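CmeC (Campylobacter jejuni, PDB 4MT4) probably forms the trimeric outer membrane channel of an efflux system, a beta barrel continued by a long helical tunnel through which substrates leave the cell. Local coordinates at residues D43-K48 and Q161-L166; S88-R93 and D113-L118; N168-E173 and Q248-F253. One frame throughout, in Å; residues are numbered along the deposited sequence.

Contact 1: D43-K48 and Q161-L166; sequences DENLNK and QTYFNL
An N-capped helix start meets the long helix 129-195 in the helical part of this outer membrane factor, with D43 as the N-cap residue of helix 44-56. The axes of the two short helical segments approach to 10.8 Å, at an angle of 136°, so the space between them is spanned by side chains, chiefly the ring of Y163.

The polar part centres on the D43 carboxylate, whose two oxygens divide the work. OD1 turns back on its own helix: it accepts the amide ND2 of N45 at 3.0 Å through its syn lone pair, and it takes weak capping bonds from the backbone N of N45 and of L46. OD2 faces across the contact and receives the hydroxyl of Y163, with a very short 2.4 Å between Y163 OH and D43 OD2. The two side chains meet tip to tip, both with CG anti to the backbone N, and the carboxylate and ring planes stand 72° apart. Y163 OH also accepts from the backbone N of Q251, so one hydroxyl ties the helix cap to the loop that holds Q251. The N-terminal end of the helix and the donors around OD1 would be expected to stabilise a negative charge on D43.

The apolar part is carried by L46. Its CB sits over one face of the Y163 ring in a CH-pi contact, 4.3 Å from the centroid. L46 also crosses F164, whose ring packs edge-to-face with F41 and against helix 411-445, at about a right angle, its CD2 4.1 Å from F164 CZ. The second methyl of L46 lies nearer the CB end of the tyrosine, with L46 CD1 3.6 Å from Y163 CD2.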
loop_
_atom_site.group_PDB
_atom_site.type_symbol
_atom_site.label_atom_id
_atom_site.label_comp_id
_atom_site.label_asym_id
_atom_site.label_seq_id
_atom_site.Cartn_x
_atom_site.Cartn_y
_atom_site.Cartn_z
ATOM N N ASP B 43 -5.421 -15.545 31.011
ATOM C CA ASP B 43 -6.686 -14.891 30.698
ATOM C C ASP B 43 -7.532 -15.792 29.800
ATOM O O ASP B 43 -7.215 -15.987 28.627
ATOM C CB ASP B 43 -6.433 -13.541 30.022
ATOM C CG ASP B 43 -7.674 -12.663 29.968
ATOM O OD1 ASP B 43 -8.801 -13.198 30.011
ATOM O OD2 ASP B 43 -7.517 -11.427 29.874
ATOM N N GLU B 44 -8.612 -16.334 30.353
ATOM C CA GLU B 44 -9.468 -17.244 29.603
ATOM C C GLU B 44 -10.244 -16.496 28.523
ATOM O O GLU B 44 -10.564 -17.059 27.477
ATOM C CB GLU B 44 -10.431 -17.979 30.538
ATOM C CG GLU B 44 -10.913 -19.312 29.985
ATOM C CD GLU B 44 -9.773 -20.284 29.744
ATOM O OE1 GLU B 44 -9.507 -20.611 28.568
ATOM O OE2 GLU B 44 -9.143 -20.720 30.731
ATOM N N ASN B 45 -10.540 -15.224 28.781
ATOM C CA ASN B 45 -11.213 -14.385 27.797
ATOM C C ASN B 45 -10.315 -14.136 26.590
ATOM O O ASN B 45 -10.774 -14.131 25.448
ATOM C CB ASN B 45 -11.634 -13.051 28.418
ATOM C CG ASN B 45 -12.359 -13.226 29.739
ATOM O OD1 ASN B 45 -13.560 -13.498 29.772
ATOM N ND2 ASN B 45 -11.632 -13.064 30.839
ATOM N N LEU B 46 -9.030 -13.929 26.858
ATOM C CA LEU B 46 -8.046 -13.725 25.803
ATOM C C LEU B 46 -7.885 -14.988 24.964
ATOM O O LEU B 46 -7.759 -14.920 23.744
ATOM C CB LEU B 46 -6.698 -13.306 26.395
ATOM C CG LEU B 46 -5.531 -13.137 25.417
ATOM C CD1 LEU B 46 -5.862 -12.105 24.349
ATOM C CD2 LEU B 46 -4.254 -12.761 26.156
ATOM N N ASN B 47 -7.894 -16.141 25.626
ATOM C CA ASN B 47 -7.757 -17.421 24.941
ATOM C C ASN B 47 -8.909 -17.679 23.977
ATOM O O ASN B 47 -8.713 -18.219 22.888
ATOM C CB ASN B 47 -7.658 -18.563 25.954
ATOM C CG ASN B 47 -6.416 -18.467 26.819
ATOM O OD1 ASN B 47 -5.440 -17.813 26.453
ATOM N ND2 ASN B 47 -6.444 -19.124 27.974
ATOM N N LYS B 48 -10.111 -17.284 24.385
ATOM C CA LYS B 48 -11.299 -17.472 23.561
ATOM C C LYS B 48 -11.274 -16.588 22.320
ATOM O O LYS B 48 -11.677 -17.017 21.240
ATOM C CB LYS B 48 -12.566 -17.187 24.367
ATOM C CG LYS B 48 -12.844 -18.186 25.474
ATOM C CD LYS B 48 -14.155 -17.874 26.172
ATOM C CE LYS B 48 -14.347 -18.741 27.402
ATOM N NZ LYS B 48 -14.302 -20.191 27.072
ATOM N N GLN B 161 -2.981 -7.803 21.134
ATOM C CA GLN B 161 -2.689 -6.404 21.423
ATOM C C GLN B 161 -3.926 -5.519 21.280
ATOM O O GLN B 161 -4.020 -4.469 21.915
ATOM C CB GLN B 161 -1.566 -5.894 20.514
ATOM C CG GLN B 161 -0.191 -6.461 20.846
ATOM C CD GLN B 161 0.920 -5.832 20.027
ATOM O OE1 GLN B 161 0.683 -5.313 18.936
ATOM N NE2 GLN B 161 2.140 -5.868 20.554
ATOM N N THR B 162 -4.872 -5.942 20.448
ATOM C CA THR B 162 -6.141 -5.231 20.311
ATOM C C THR B 162 -7.005 -5.485 21.542
ATOM O O THR B 162 -7.695 -4.587 22.030
ATOM C CB THR B 162 -6.905 -5.659 19.042
ATOM O OG1 THR B 162 -6.136 -5.312 17.885
ATOM C CG2 THR B 162 -8.262 -4.974 18.964
ATOM N N TYR B 163 -6.951 -6.717 22.042
ATOM C CA TYR B 163 -7.662 -7.087 23.261
ATOM C C TYR B 163 -7.202 -6.237 24.439
ATOM O O TYR B 163 -8.018 -5.698 25.184
ATOM C CB TYR B 163 -7.454 -8.572 23.574
ATOM C CG TYR B 163 -7.923 -8.993 24.952
ATOM C CD1 TYR B 163 -9.258 -9.289 25.193
ATOM C CD2 TYR B 163 -7.028 -9.101 26.010
ATOM C CE1 TYR B 163 -9.692 -9.677 26.449
ATOM C CE2 TYR B 163 -7.451 -9.488 27.271
ATOM C CZ TYR B 163 -8.783 -9.774 27.484
ATOM O OH TYR B 163 -9.211 -10.161 28.732
ATOM N N PHE B 164 -5.887 -6.121 24.592
ATOM C CA PHE B 164 -5.295 -5.371 25.693
ATOM C C PHE B 164 -5.559 -3.873 25.571
ATOM O O PHE B 164 -5.728 -3.182 26.576
ATOM C CB PHE B 164 -3.791 -5.638 25.766
ATOM C CG PHE B 164 -3.438 -6.907 26.488
ATOM C CD1 PHE B 164 -4.142 -7.292 27.617
ATOM C CD2 PHE B 164 -2.413 -7.721 26.035
ATOM C CE1 PHE B 164 -3.826 -8.458 28.287
ATOM C CE2 PHE B 164 -2.091 -8.892 26.700
ATOM C CZ PHE B 164 -2.800 -9.261 27.828
ATOM N N ASN B 165 -5.590 -3.373 24.338
ATOM C CA ASN B 165 -5.953 -1.983 24.093
ATOM C C ASN B 165 -7.420 -1.740 24.424
ATOM O O ASN B 165 -7.804 -0.642 24.832
ATOM C CB ASN B 165 -5.672 -1.594 22.642
ATOM C CG ASN B 165 -4.195 -1.397 22.363
ATOM O OD1 ASN B 165 -3.410 -1.130 23.272
ATOM N ND2 ASN B 165 -3.812 -1.521 21.097
ATOM N N LEU B 166 -8.236 -2.775 24.246
ATOM C CA LEU B 166 -9.652 -2.699 24.577
ATOM C C LEU B 166 -9.857 -2.677 26.090
ATOM O O LEU B 166 -10.644 -1.882 26.605
ATOM C CB LEU B 166 -10.413 -3.873 23.964
ATOM C CG LEU B 166 -11.889 -3.966 24.352
ATOM C CD1 LEU B 166 -12.645 -2.724 23.898
ATOM C CD2 LEU B 166 -12.526 -5.226 23.786
#

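Contact 2: S88-R93 and D113-L118; sequences SASGSR and DFKMGL. With C8E ((hydroxyethyloxy)tri(ethyloxy)octane), chain Q; C8E ((hydroxyethyloxy)tri(ethyloxy)octane), chain N.
D113 opens this run of antiparallel beta ladder in the membrane barrel by pairing with S92, its N and O both bonded to the S92 backbone. A water bridges the strands here, donating to D113 O at 2.6 Å and hydrogen-bonding S90 OG. F114 faces the other side of the sheet, in a non-hydrogen-bonded pair with G91; its ring lies beside the glycine, CD1 3.7 Å from G91 CA, while F114 CZ meets detergent C8E of chain N, 3.5 Å from O18. K115 returns to the face of D113 and forms a hydrogen-bonded pair with S90, the bond from K115 N to S90 O being 2.9 Å long at 166°. S90 OG rests on K115 CB at 3.4 Å, and the extended lysine chain brings NZ to a long salt bridge with D113 OD2. M116, opposite A89, puts CG 3.6 Å from C14 of the C8E of chain Q. G117 completes the ladder with S88, whose OG is bonded to N119, and L118 CD2 also touches that detergent, 3.6 Å from C11. Strand 84-96 continues the sheet into a strand of the second subunit.

Serines, aspartate and lysine thus share one face, while A89, F114 and M116 share the other; with detergent lying on the latter, this division is consistent with a polar lumen and a lipid-facing exterior.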
loop_
_atom_site.group_PDB
_atom_site.type_symbol
_atom_site.label_atom_id
_atom_site.label_comp_id
_atom_site.label_asym_id
_atom_site.label_seq_id
_atom_site.Cartn_x
_atom_site.Cartn_y
_atom_site.Cartn_z
ATOM N N SER B 88 -7.075 -36.963 -31.066
ATOM C CA SER B 88 -7.411 -36.040 -32.143
ATOM C C SER B 88 -8.211 -36.713 -33.252
ATOM O O SER B 88 -8.034 -37.897 -33.537
ATOM C CB SER B 88 -6.142 -35.418 -32.728
ATOM O OG SER B 88 -5.347 -36.396 -33.378
ATOM N N ALA B 89 -9.098 -35.940 -33.870
ATOM C CA ALA B 89 -9.878 -36.401 -35.007
ATOM C C ALA B 89 -10.180 -35.214 -35.909
ATOM O O ALA B 89 -10.590 -34.157 -35.433
ATOM C CB ALA B 89 -11.161 -37.075 -34.548
ATOM N N SER B 90 -9.965 -35.380 -37.207
ATOM C CA SER B 90 -10.147 -34.276 -38.140
ATOM C C SER B 90 -10.701 -34.736 -39.482
ATOM O O SER B 90 -10.547 -35.891 -39.874
ATOM C CB SER B 90 -8.823 -33.541 -38.355
ATOM O OG SER B 90 -7.813 -34.431 -38.796
ATOM N N GLY B 91 -11.353 -33.811 -40.178
ATOM C CA GLY B 91 -11.884 -34.063 -41.503
ATOM C C GLY B 91 -11.842 -32.787 -42.319
ATOM O O GLY B 91 -12.201 -31.720 -41.829
ATOM N N SER B 92 -11.392 -32.894 -43.564
ATOM C CA SER B 92 -11.270 -31.723 -44.421
ATOM C C SER B 92 -11.472 -32.059 -45.893
ATOM O O SER B 92 -11.118 -33.143 -46.353
ATOM C CB SER B 92 -9.905 -31.063 -44.224
ATOM O OG SER B 92 -8.851 -31.961 -44.524
ATOM N N ARG B 93 -12.052 -31.115 -46.625
ATOM C CA ARG B 93 -12.244 -31.249 -48.062
ATOM C C ARG B 93 -11.600 -30.061 -48.759
ATOM O O ARG B 93 -11.657 -28.942 -48.253
ATOM C CB ARG B 93 -13.731 -31.339 -48.405
ATOM C CG ARG B 93 -14.028 -31.385 -49.893
ATOM C CD ARG B 93 -15.425 -31.918 -50.157
ATOM N NE ARG B 93 -15.729 -31.978 -51.583
ATOM C CZ ARG B 93 -15.365 -32.972 -52.386
ATOM N NH1 ARG B 93 -14.670 -33.996 -51.906
ATOM N NH2 ARG B 93 -15.689 -32.941 -53.671
ATOM N N ASP B 113 -9.633 -35.746 -46.550
ATOM C CA ASP B 113 -8.615 -36.261 -45.643
ATOM C C ASP B 113 -9.176 -36.399 -44.232
ATOM O O ASP B 113 -9.534 -35.410 -43.593
ATOM C CB ASP B 113 -7.385 -35.352 -45.635
ATOM C CG ASP B 113 -6.205 -35.972 -44.911
ATOM O OD1 ASP B 113 -6.072 -37.215 -44.938
ATOM O OD2 ASP B 113 -5.409 -35.217 -44.316
ATOM N N PHE B 114 -9.257 -37.634 -43.752
ATOM C CA PHE B 114 -9.771 -37.897 -42.415
ATOM C C PHE B 114 -8.687 -38.505 -41.531
ATOM O O PHE B 114 -8.007 -39.445 -41.934
ATOM C CB PHE B 114 -10.987 -38.822 -42.480
ATOM C CG PHE B 114 -12.134 -38.261 -43.275
ATOM C CD1 PHE B 114 -13.038 -37.387 -42.691
ATOM C CD2 PHE B 114 -12.306 -38.607 -44.604
ATOM C CE1 PHE B 114 -14.092 -36.869 -43.420
ATOM C CE2 PHE B 114 -13.358 -38.093 -45.340
ATOM C CZ PHE B 114 -14.252 -37.223 -44.746
ATOM N N LYS B 115 -8.528 -37.958 -40.330
ATOM C CA LYS B 115 -7.521 -38.444 -39.394
ATOM C C LYS B 115 -8.121 -38.742 -38.022
ATOM O O LYS B 115 -9.154 -38.186 -37.649
ATOM C CB LYS B 115 -6.387 -37.428 -39.255
ATOM C CG LYS B 115 -5.610 -37.171 -40.538
ATOM C CD LYS B 115 -4.578 -36.074 -40.331
ATOM C CE LYS B 115 -3.754 -35.834 -41.586
ATOM N NZ LYS B 115 -2.817 -34.691 -41.409
ATOM N N MET B 116 -7.455 -39.620 -37.278
ATOM C CA MET B 116 -7.896 -40.030 -35.946
ATOM C C MET B 116 -6.812 -40.854 -35.258
ATOM O O MET B 116 -6.322 -41.828 -35.827
ATOM C CB MET B 116 -9.192 -40.843 -36.023
ATOM C CG MET B 116 -9.652 -41.394 -34.683
ATOM S SD MET B 116 -10.958 -42.629 -34.816
ATOM C CE MET B 116 -12.224 -41.706 -35.683
ATOM N N GLY B 117 -6.439 -40.468 -34.041
ATOM C CA GLY B 117 -5.450 -41.221 -33.289
ATOM C C GLY B 117 -4.943 -40.558 -32.020
ATOM O O GLY B 117 -5.369 -39.460 -31.665
ATOM N N LEU B 118 -4.028 -41.238 -31.331
ATOM C CA LEU B 118 -3.408 -40.696 -30.124
ATOM C C LEU B 118 -2.157 -39.894 -30.466
ATOM O O LEU B 118 -1.424 -40.239 -31.392
ATOM C CB LEU B 118 -3.047 -41.811 -29.138
ATOM C CG LEU B 118 -4.165 -42.659 -28.522
ATOM C CD1 LEU B 118 -5.440 -41.846 -28.316
ATOM C CD2 LEU B 118 -4.432 -43.908 -29.349
HETATM C C1 C8E Q . 1.280 -51.803 -35.121
HETATM C C2 C8E Q . 0.543 -50.906 -34.185
HETATM C C3 C8E Q . -0.827 -51.315 -33.763
HETATM C C4 C8E Q . -1.971 -50.481 -34.232
HETATM C C5 C8E Q . -3.120 -50.299 -33.300
HETATM C C6 C8E Q . -4.169 -49.313 -33.686
HETATM C C7 C8E Q . -4.869 -48.577 -32.595
HETATM C C8 C8E Q . -5.522 -47.288 -32.963
HETATM O O9 C8E Q . -5.710 -46.340 -31.979
HETATM C C10 C8E Q . -6.209 -45.105 -32.332
HETATM C C11 C8E Q . -7.276 -44.511 -31.477
HETATM O O12 C8E Q . -7.715 -43.246 -31.801
HETATM C C13 C8E Q . -8.096 -42.375 -30.804
HETATM C C14 C8E Q . -9.284 -41.512 -31.066
HETATM O O15 C8E Q . -9.202 -40.181 -30.721
HETATM C C16 C8E Q . -10.238 -39.606 -30.020
HETATM C C17 C8E Q . -10.487 -38.150 -30.207
HETATM O O18 C8E Q . -11.663 -37.623 -29.714
HETATM C C19 C8E Q . -12.189 -38.086 -28.525
HETATM C C20 C8E Q . -13.446 -38.889 -28.567
HETATM O O21 C8E Q . -13.771 -39.654 -27.464
HETATM C C1 C8E N . -21.270 -25.174 -37.878
HETATM C C2 C8E N . -20.875 -26.610 -37.953
HETATM C C3 C8E N . -20.377 -27.117 -39.264
HETATM C C4 C8E N . -19.706 -28.447 -39.285
HETATM C C5 C8E N . -18.727 -28.699 -40.381
HETATM C C6 C8E N . -17.523 -29.512 -40.050
HETATM C C7 C8E N . -16.331 -29.365 -40.931
HETATM C C8 C8E N . -15.759 -30.602 -41.532
HETATM O O9 C8E N . -15.826 -30.736 -42.901
HETATM C C10 C8E N . -15.014 -31.658 -43.524
HETATM C C11 C8E N . -15.331 -32.017 -44.933
HETATM O O12 C8E N . -16.450 -32.789 -45.152
HETATM C C13 C8E N . -16.360 -33.883 -45.983
HETATM C C14 C8E N . -17.601 -34.314 -46.685
HETATM O O15 C8E N . -17.548 -35.498 -47.386
HETATM C C16 C8E N . -17.228 -36.657 -46.714
HETATM C C17 C8E N . -17.107 -37.906 -47.516
HETATM O O18 C8E N . -16.328 -38.921 -47.006
HETATM C C19 C8E N . -15.912 -39.928 -47.844
HETATM C C20 C8E N . -15.479 -39.550 -49.221
HETATM O O21 C8E N . -14.129 -39.559 -49.509
HETATM O O HOH W 1 -8.233 -34.150 -41.676
#

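Contact 3: N168-E173 and Q248-F253; sequences NAYENE and QSYQVF
Two tyrosine rings lie nearly flat on one another where the loop 248-253 passes helix 129-195. The planes of Y170 and Y250 are only 15° apart and their centroids 4.5 Å, an offset stack in which the rings slide past each other instead of overlapping fully. Over one face of Y170, off-centre toward the rim, sits CE1 of Y250, 3.4 Å from Y170 CG. The slip carries the hydroxyl end of Y250 back along the side chain of its partner, so that Y250 OH lies 3.4 Å from Y170 CB, beside the root of the helix residue. Y250 achieves this with CG in the crowded position between its backbone N and carbonyl carbon (chi1 65°), which lifts the ring from the extended loop toward the helix. At the far end of Y170, OH comes near the Q248 backbone without bonding to it.

E171, one residue further along the helix, bends at chi2 (-71°) and crosses V252 at about a right angle. Its carboxylate rests on a methyl group, OE2 3.6 Å from V252 CG2, a van der Waals touch. No hydrogen bond joins the two segments; within the loop, Q248 NE2 donates to S249 O at 2.8 Å, tying that side chain to its own backbone.

The contact is a surface one, fastening the loop between helices 240-245 and 273-293 along helix 129-195. Y250 also packs on Y163 and V167 of that long helix, while Y170 touches K225 of helix 201-236 and E171 touches N429 of helix 411-445.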
loop_
_atom_site.group_PDB
_atom_site.type_symbol
_atom_site.label_atom_id
_atom_site.label_comp_id
_atom_site.label_asym_id
_atom_site.label_seq_id
_atom_site.Cartn_x
_atom_site.Cartn_y
_atom_site.Cartn_z
ATOM N N ASN B 168 -7.661 -1.750 28.213
ATOM C CA ASN B 168 -7.119 -0.452 28.589
ATOM C C ASN B 168 -8.181 0.629 28.426
ATOM O O ASN B 168 -8.296 1.537 29.247
ATOM C CB ASN B 168 -5.891 -0.127 27.737
ATOM C CG ASN B 168 -5.068 1.019 28.294
ATOM O OD1 ASN B 168 -4.002 1.336 27.767
ATOM N ND2 ASN B 168 -5.547 1.637 29.367
ATOM N N ALA B 169 -8.961 0.513 27.357
ATOM C CA ALA B 169 -10.017 1.472 27.067
ATOM C C ALA B 169 -11.171 1.337 28.055
ATOM O O ALA B 169 -11.784 2.331 28.442
ATOM C CB ALA B 169 -10.512 1.294 25.645
ATOM N N TYR B 170 -11.459 0.105 28.464
ATOM C CA TYR B 170 -12.491 -0.146 29.463
ATOM C C TYR B 170 -12.102 0.447 30.814
ATOM O O TYR B 170 -12.924 1.065 31.492
ATOM C CB TYR B 170 -12.753 -1.647 29.612
ATOM C CG TYR B 170 -13.804 -2.201 28.676
ATOM C CD1 TYR B 170 -15.134 -1.810 28.782
ATOM C CD2 TYR B 170 -13.472 -3.132 27.700
ATOM C CE1 TYR B 170 -16.100 -2.318 27.932
ATOM C CE2 TYR B 170 -14.432 -3.648 26.847
ATOM C CZ TYR B 170 -15.743 -3.238 26.967
ATOM O OH TYR B 170 -16.696 -3.753 26.115
ATOM N N GLU B 171 -10.841 0.254 31.193
ATOM C CA GLU B 171 -10.327 0.732 32.472
ATOM C C GLU B 171 -10.362 2.253 32.570
ATOM O O GLU B 171 -10.764 2.806 33.594
ATOM C CB GLU B 171 -8.901 0.227 32.691
ATOM C CG GLU B 171 -8.815 -1.249 33.046
ATOM C CD GLU B 171 -9.317 -1.538 34.447
ATOM O OE1 GLU B 171 -8.604 -1.198 35.414
ATOM O OE2 GLU B 171 -10.426 -2.099 34.580
ATOM N N ASN B 172 -9.936 2.925 31.506
ATOM C CA ASN B 172 -9.954 4.382 31.475
ATOM C C ASN B 172 -11.379 4.927 31.452
ATOM O O ASN B 172 -11.659 5.976 32.033
ATOM C CB ASN B 172 -9.174 4.907 30.268
ATOM C CG ASN B 172 -7.676 4.742 30.428
ATOM O OD1 ASN B 172 -7.175 4.558 31.535
ATOM N ND2 ASN B 172 -6.952 4.817 29.317
ATOM N N GLU B 173 -12.275 4.208 30.783
ATOM C CA GLU B 173 -13.677 4.605 30.719
ATOM C C GLU B 173 -14.352 4.475 32.081
ATOM O O GLU B 173 -15.135 5.337 32.481
ATOM C CB GLU B 173 -14.427 3.767 29.684
ATOM C CG GLU B 173 -15.923 4.038 29.640
ATOM C CD GLU B 173 -16.661 3.075 28.739
ATOM O OE1 GLU B 173 -15.990 2.325 28.001
ATOM O OE2 GLU B 173 -17.909 3.061 28.773
ATOM N N GLN B 248 -17.519 -7.240 24.704
ATOM C CA GLN B 248 -16.441 -8.185 24.973
ATOM C C GLN B 248 -16.144 -8.318 26.462
ATOM O O GLN B 248 -15.744 -7.353 27.115
ATOM C CB GLN B 248 -15.172 -7.764 24.227
ATOM C CG GLN B 248 -13.968 -8.653 24.503
ATOM C CD GLN B 248 -14.154 -10.069 23.995
ATOM O OE1 GLN B 248 -14.704 -10.286 22.916
ATOM N NE2 GLN B 248 -13.697 -11.042 24.775
ATOM N N SER B 249 -16.351 -9.519 26.994
ATOM C CA SER B 249 -15.961 -9.830 28.363
ATOM C C SER B 249 -14.440 -9.864 28.452
ATOM O O SER B 249 -13.775 -10.314 27.520
ATOM C CB SER B 249 -16.553 -11.167 28.811
ATOM O OG SER B 249 -17.968 -11.155 28.741
ATOM N N TYR B 250 -13.887 -9.393 29.564
ATOM C CA TYR B 250 -12.436 -9.295 29.684
ATOM C C TYR B 250 -11.931 -9.500 31.111
ATOM O O TYR B 250 -12.710 -9.712 32.041
ATOM C CB TYR B 250 -11.960 -7.938 29.161
ATOM C CG TYR B 250 -12.455 -6.758 29.969
ATOM C CD1 TYR B 250 -13.702 -6.198 29.725
ATOM C CD2 TYR B 250 -11.674 -6.203 30.974
ATOM C CE1 TYR B 250 -14.157 -5.120 30.462
ATOM C CE2 TYR B 250 -12.118 -5.128 31.714
ATOM C CZ TYR B 250 -13.360 -4.590 31.454
ATOM O OH TYR B 250 -13.808 -3.515 32.190
ATOM N N GLN B 251 -10.612 -9.433 31.263
ATOM C CA GLN B 251 -9.960 -9.624 32.551
ATOM C C GLN B 251 -8.779 -8.669 32.690
ATOM O O GLN B 251 -7.965 -8.544 31.775
ATOM C CB GLN B 251 -9.493 -11.072 32.702
ATOM C CG GLN B 251 -8.497 -11.299 33.827
ATOM C CD GLN B 251 -7.974 -12.722 33.860
ATOM O OE1 GLN B 251 -8.745 -13.678 33.824
ATOM N NE2 GLN B 251 -6.655 -12.866 33.918
ATOM N N VAL B 252 -8.698 -7.997 33.836
ATOM C CA VAL B 252 -7.623 -7.047 34.112
ATOM C C VAL B 252 -6.252 -7.721 34.110
ATOM O O VAL B 252 -6.078 -8.802 34.674
ATOM C CB VAL B 252 -7.847 -6.335 35.471
ATOM C CG1 VAL B 252 -6.538 -5.793 36.041
ATOM C CG2 VAL B 252 -8.871 -5.221 35.322
ATOM N N PHE B 253 -5.287 -7.079 33.459
ATOM C CA PHE B 253 -3.922 -7.585 33.415
ATOM C C PHE B 253 -3.193 -7.328 34.728
ATOM O O PHE B 253 -3.095 -6.189 35.183
ATOM C CB PHE B 253 -3.150 -6.946 32.256
ATOM C CG PHE B 253 -1.689 -7.304 32.229
ATOM C CD1 PHE B 253 -1.271 -8.516 31.706
ATOM C CD2 PHE B 253 -0.732 -6.426 32.718
ATOM C CE1 PHE B 253 0.070 -8.849 31.675
ATOM C CE2 PHE B 253 0.611 -6.756 32.691
ATOM C CZ PHE B 253 1.012 -7.969 32.168
#

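Contacts 1 and 3 are neighbours, their centres about 9 Å apart, and both use helix 129-195; they join where Y163 OH meets the backbone N of Q251. Contact 1 is buried and combines a carboxylate cap with apolar packing, whereas contact 3 lies at the surface and relies on ring stacking without a hydrogen bond between its segments. Contact 2 belongs to the barrel, its centre about 69 Å from that of contact 1 and on the other side of the chain's centre. There backbone hydrogen bonds carry the pairing and detergent lies against the sheet. Strand 109-124 of contact 2 is followed in the chain by the helix shared by the other two.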